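Local coordinates for short chain dehydrogenase (Leptospira borgpetersenii serovar Hardjo-bovis, PDB 6UH2), which binds NAD+ and probably catalyses oxidation of a CH-OH group to a carbonyl, or the reverse reduction, as a short-chain dehydrogenase/reductase, at residues I151-Y162 against F214-T222. Sequence-based numbering, arbitrary orientation. Where two conformers were deposited one is given.
Sequences IYGVSIADMRIY and FIQNYIYKT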
# COMPACT_ATOMS: atom_id res chain seq x y z
N ILE B 151 -9.52 -4.74 9.30
CA ILE B 151 -9.03 -6.11 9.48
C ILE B 151 -10.18 -7.08 9.63
O ILE B 151 -10.06 -8.27 9.30
CB ILE B 151 -8.08 -6.20 10.69
CG1 ILE B 151 -8.76 -5.63 11.94
CG2 ILE B 151 -6.77 -5.49 10.38
CD1 ILE B 151 -8.05 -5.97 13.25
N TYR B 152 -11.32 -6.63 10.16
CA TYR B 152 -12.42 -7.55 10.41
C TYR B 152 -13.30 -7.76 9.18
O TYR B 152 -14.29 -8.49 9.27
CB TYR B 152 -13.27 -7.07 11.59
CG TYR B 152 -12.50 -7.12 12.90
CD1 TYR B 152 -11.58 -8.14 13.15
CD2 TYR B 152 -12.67 -6.16 13.88
CE1 TYR B 152 -10.87 -8.19 14.33
CE2 TYR B 152 -11.96 -6.20 15.07
CZ TYR B 152 -11.06 -7.22 15.28
OH TYR B 152 -10.35 -7.27 16.46
N GLY B 153 -12.97 -7.13 8.06
CA GLY B 153 -13.54 -7.54 6.79
C GLY B 153 -12.69 -8.53 6.04
O GLY B 153 -13.06 -8.93 4.93
N VAL B 154 -11.57 -8.94 6.65
CA VAL B 154 -10.58 -9.85 6.07
C VAL B 154 -10.39 -11.00 7.05
O VAL B 154 -10.53 -12.17 6.70
CB VAL B 154 -9.25 -9.12 5.81
CG1 VAL B 154 -8.18 -10.08 5.34
CG2 VAL B 154 -9.44 -8.00 4.81
N SER B 155 -10.03 -10.67 8.28
CA SER B 155 -9.98 -11.67 9.33
C SER B 155 -11.31 -11.66 10.09
O SER B 155 -12.21 -10.86 9.80
CB SER B 155 -8.80 -11.41 10.27
OG SER B 155 -8.60 -12.51 11.15
N ILE B 156 -11.44 -12.55 11.07
CA ILE B 156 -12.64 -12.62 11.90
C ILE B 156 -12.23 -12.30 13.33
O ILE B 156 -11.20 -12.79 13.82
CB ILE B 156 -13.32 -14.01 11.81
CG1 ILE B 156 -13.89 -14.22 10.40
CG2 ILE B 156 -14.40 -14.16 12.91
CD1 ILE B 156 -14.91 -13.19 9.97
N ALA B 157 -13.03 -11.48 14.00
CA ALA B 157 -12.71 -11.07 15.36
C ALA B 157 -12.71 -12.27 16.31
O ALA B 157 -13.49 -13.21 16.17
CB ALA B 157 -13.70 -10.02 15.84
N ASP B 158 -11.81 -12.21 17.29
CA ASP B 158 -11.73 -13.18 18.37
C ASP B 158 -12.47 -12.59 19.57
O ASP B 158 -12.00 -11.62 20.18
CB ASP B 158 -10.26 -13.47 18.71
CG ASP B 158 -10.09 -14.47 19.83
OD1 ASP B 158 -11.08 -15.10 20.25
OD2 ASP B 158 -8.93 -14.63 20.28
N MET B 159 -13.62 -13.16 19.91
CA MET B 159 -14.44 -12.56 20.96
C MET B 159 -13.90 -12.82 22.36
O MET B 159 -14.43 -12.26 23.33
CB MET B 159 -15.89 -13.05 20.87
CG MET B 159 -16.90 -11.94 20.59
SD MET B 159 -16.89 -11.35 18.88
CE MET B 159 -15.58 -10.14 18.87
N ARG B 160 -12.87 -13.64 22.49
CA ARG B 160 -12.20 -13.81 23.77
C ARG B 160 -11.32 -12.62 24.13
O ARG B 160 -10.92 -12.50 25.29
CB ARG B 160 -11.39 -15.11 23.74
CG ARG B 160 -12.23 -16.32 23.32
CD ARG B 160 -11.37 -17.53 22.97
NE ARG B 160 -10.57 -17.32 21.76
CZ ARG B 160 -9.79 -18.25 21.21
NH1 ARG B 160 -9.71 -19.46 21.76
NH2 ARG B 160 -9.10 -17.98 20.11
N ILE B 161 -11.02 -11.72 23.19
CA ILE B 161 -10.20 -10.56 23.54
C ILE B 161 -11.01 -9.46 24.22
O ILE B 161 -10.42 -8.57 24.85
CB ILE B 161 -9.47 -9.99 22.31
CG1 ILE B 161 -10.39 -9.09 21.49
CG2 ILE B 161 -8.91 -11.12 21.44
CD1 ILE B 161 -9.68 -8.37 20.34
N TYR B 162 -12.34 -9.51 24.13
CA TYR B 162 -13.20 -8.48 24.73
C TYR B 162 -13.61 -8.85 26.16
O TYR B 162 -12.96 -9.67 26.82
CB TYR B 162 -14.45 -8.24 23.87
CG TYR B 162 -14.15 -7.61 22.52
CD1 TYR B 162 -13.80 -8.40 21.43
CD2 TYR B 162 -14.22 -6.23 22.33
CE1 TYR B 162 -13.51 -7.83 20.19
CE2 TYR B 162 -13.94 -5.66 21.10
CZ TYR B 162 -13.59 -6.46 20.03
OH TYR B 162 -13.31 -5.92 18.80
N PHE B 214 -7.94 -5.21 27.26
CA PHE B 214 -8.13 -5.35 25.82
C PHE B 214 -6.83 -5.07 25.07
O PHE B 214 -6.43 -5.84 24.19
CB PHE B 214 -9.23 -4.42 25.33
CG PHE B 214 -9.38 -4.41 23.83
CD1 PHE B 214 -8.59 -3.59 23.04
CD2 PHE B 214 -10.29 -5.25 23.21
CE1 PHE B 214 -8.71 -3.60 21.66
CE2 PHE B 214 -10.42 -5.26 21.83
CZ PHE B 214 -9.62 -4.43 21.06
N ILE B 215 -6.18 -3.95 25.40
CA ILE B 215 -4.97 -3.54 24.68
C ILE B 215 -3.88 -4.60 24.81
O ILE B 215 -3.19 -4.92 23.83
CB ILE B 215 -4.49 -2.17 25.18
CG1 ILE B 215 -5.58 -1.12 24.99
CG2 ILE B 215 -3.25 -1.72 24.39
CD1 ILE B 215 -5.24 0.24 25.58
N GLN B 216 -3.72 -5.18 26.00
CA GLN B 216 -2.73 -6.24 26.17
C GLN B 216 -3.04 -7.43 25.27
O GLN B 216 -2.15 -7.94 24.57
CB GLN B 216 -2.65 -6.66 27.64
N ASN B 217 -4.30 -7.88 25.26
CA ASN B 217 -4.69 -9.00 24.40
C ASN B 217 -4.51 -8.65 22.93
O ASN B 217 -4.12 -9.51 22.13
CB ASN B 217 -6.15 -9.39 24.65
CG ASN B 217 -6.36 -10.05 26.00
OD1 ASN B 217 -5.43 -10.62 26.57
ND2 ASN B 217 -7.58 -9.99 26.50
N TYR B 218 -4.80 -7.41 22.55
CA TYR B 218 -4.68 -7.03 21.15
C TYR B 218 -3.22 -7.00 20.73
O TYR B 218 -2.85 -7.55 19.68
CB TYR B 218 -5.35 -5.68 20.91
CG TYR B 218 -5.41 -5.37 19.44
CD1 TYR B 218 -4.29 -4.88 18.76
CD2 TYR B 218 -6.58 -5.60 18.71
CE1 TYR B 218 -4.33 -4.61 17.40
CE2 TYR B 218 -6.63 -5.33 17.34
CZ TYR B 218 -5.50 -4.85 16.70
OH TYR B 218 -5.52 -4.58 15.35
N ILE B 219 -2.36 -6.36 21.53
CA ILE B 219 -0.94 -6.26 21.22
C ILE B 219 -0.30 -7.64 21.12
O ILE B 219 0.64 -7.84 20.34
CB ILE B 219 -0.25 -5.37 22.27
CG1 ILE B 219 -0.67 -3.91 22.08
CG2 ILE B 219 1.26 -5.52 22.22
CD1 ILE B 219 -0.01 -2.95 23.04
N TYR B 220 -0.81 -8.62 21.87
CA TYR B 220 -0.26 -9.97 21.79
C TYR B 220 -0.48 -10.59 20.41
O TYR B 220 0.34 -11.39 19.95
CB TYR B 220 -0.87 -10.86 22.88
CG TYR B 220 -0.38 -12.28 22.83
CD1 TYR B 220 0.82 -12.64 23.44
CD2 TYR B 220 -1.10 -13.27 22.17
CE1 TYR B 220 1.28 -13.95 23.40
CE2 TYR B 220 -0.65 -14.58 22.12
CZ TYR B 220 0.54 -14.91 22.74
OH TYR B 220 0.98 -16.22 22.69
N LYS B 221 -1.57 -10.24 19.74
CA LYS B 221 -1.85 -10.72 18.39
C LYS B 221 -1.19 -9.87 17.30
O LYS B 221 -1.36 -10.17 16.12
CB LYS B 221 -3.36 -10.75 18.13
CG LYS B 221 -4.15 -11.59 19.14
CD LYS B 221 -5.62 -11.18 19.16
CE LYS B 221 -6.44 -11.93 18.12
NZ LYS B 221 -6.71 -13.33 18.55
N THR B 222 -0.44 -8.82 17.66
CA THR B 222 0.09 -7.90 16.67
C THR B 222 1.60 -8.06 16.58
O THR B 222 2.31 -7.79 17.57
CB THR B 222 -0.27 -6.45 17.01
OG1 THR B 222 -1.69 -6.35 17.25
CG2 THR B 222 0.12 -5.52 15.84
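I161 lies against one flank of helix 212-220 and carries most of the apolar contact. With chi1 at 81°, its CG1 branch sits between the backbone N and the carbonyl carbon and runs to F214, where CD1 comes within 3.5 Å of CE2. The other branch, CG2, rests on the aliphatic part of K221, 4.0 Å from CD, while CB meets CB of N217. A beta-branched side chain suits this place because it can touch F214, N217 and K221 at once. F214 and Y162 add an aromatic pair: their side chains run alongside each other with planes at 54°, and F214 CE2 stands over one face of the tyrosine, offset toward its rim. I151 CD1 reaches the edge of Y218, 3.6 Å from OH; that hydroxyl is hydrogen-bonded to the backbone N of G205, and the ring stacks on F259.

The charged part is a network of D158, R160 and K221. Lysine suits its place, with methylenes for I161 and an ammonium for D158: bends at chi3 and chi4 bring NZ to the anti lone pair of D158 OD2 at 3.1 Å. R160 NE donates to the syn lone pair of D158 OD1 at 2.7 Å, and OD1 lies close to the guanidinium plane of R160. R160 N meets OD1 from above the carboxylate plane, closing an Asx turn.

In this Rossmann-type fold the helix follows strand 197-203, where SDR enzymes usually carry their substrate-binding loop. I151 lies about 5 Å from NAD; D158-Y162 packs farther off. The R160 bonds probably limit rotation of the carboxylate that K221 meets, and two cations on one anion should favour its ionised form.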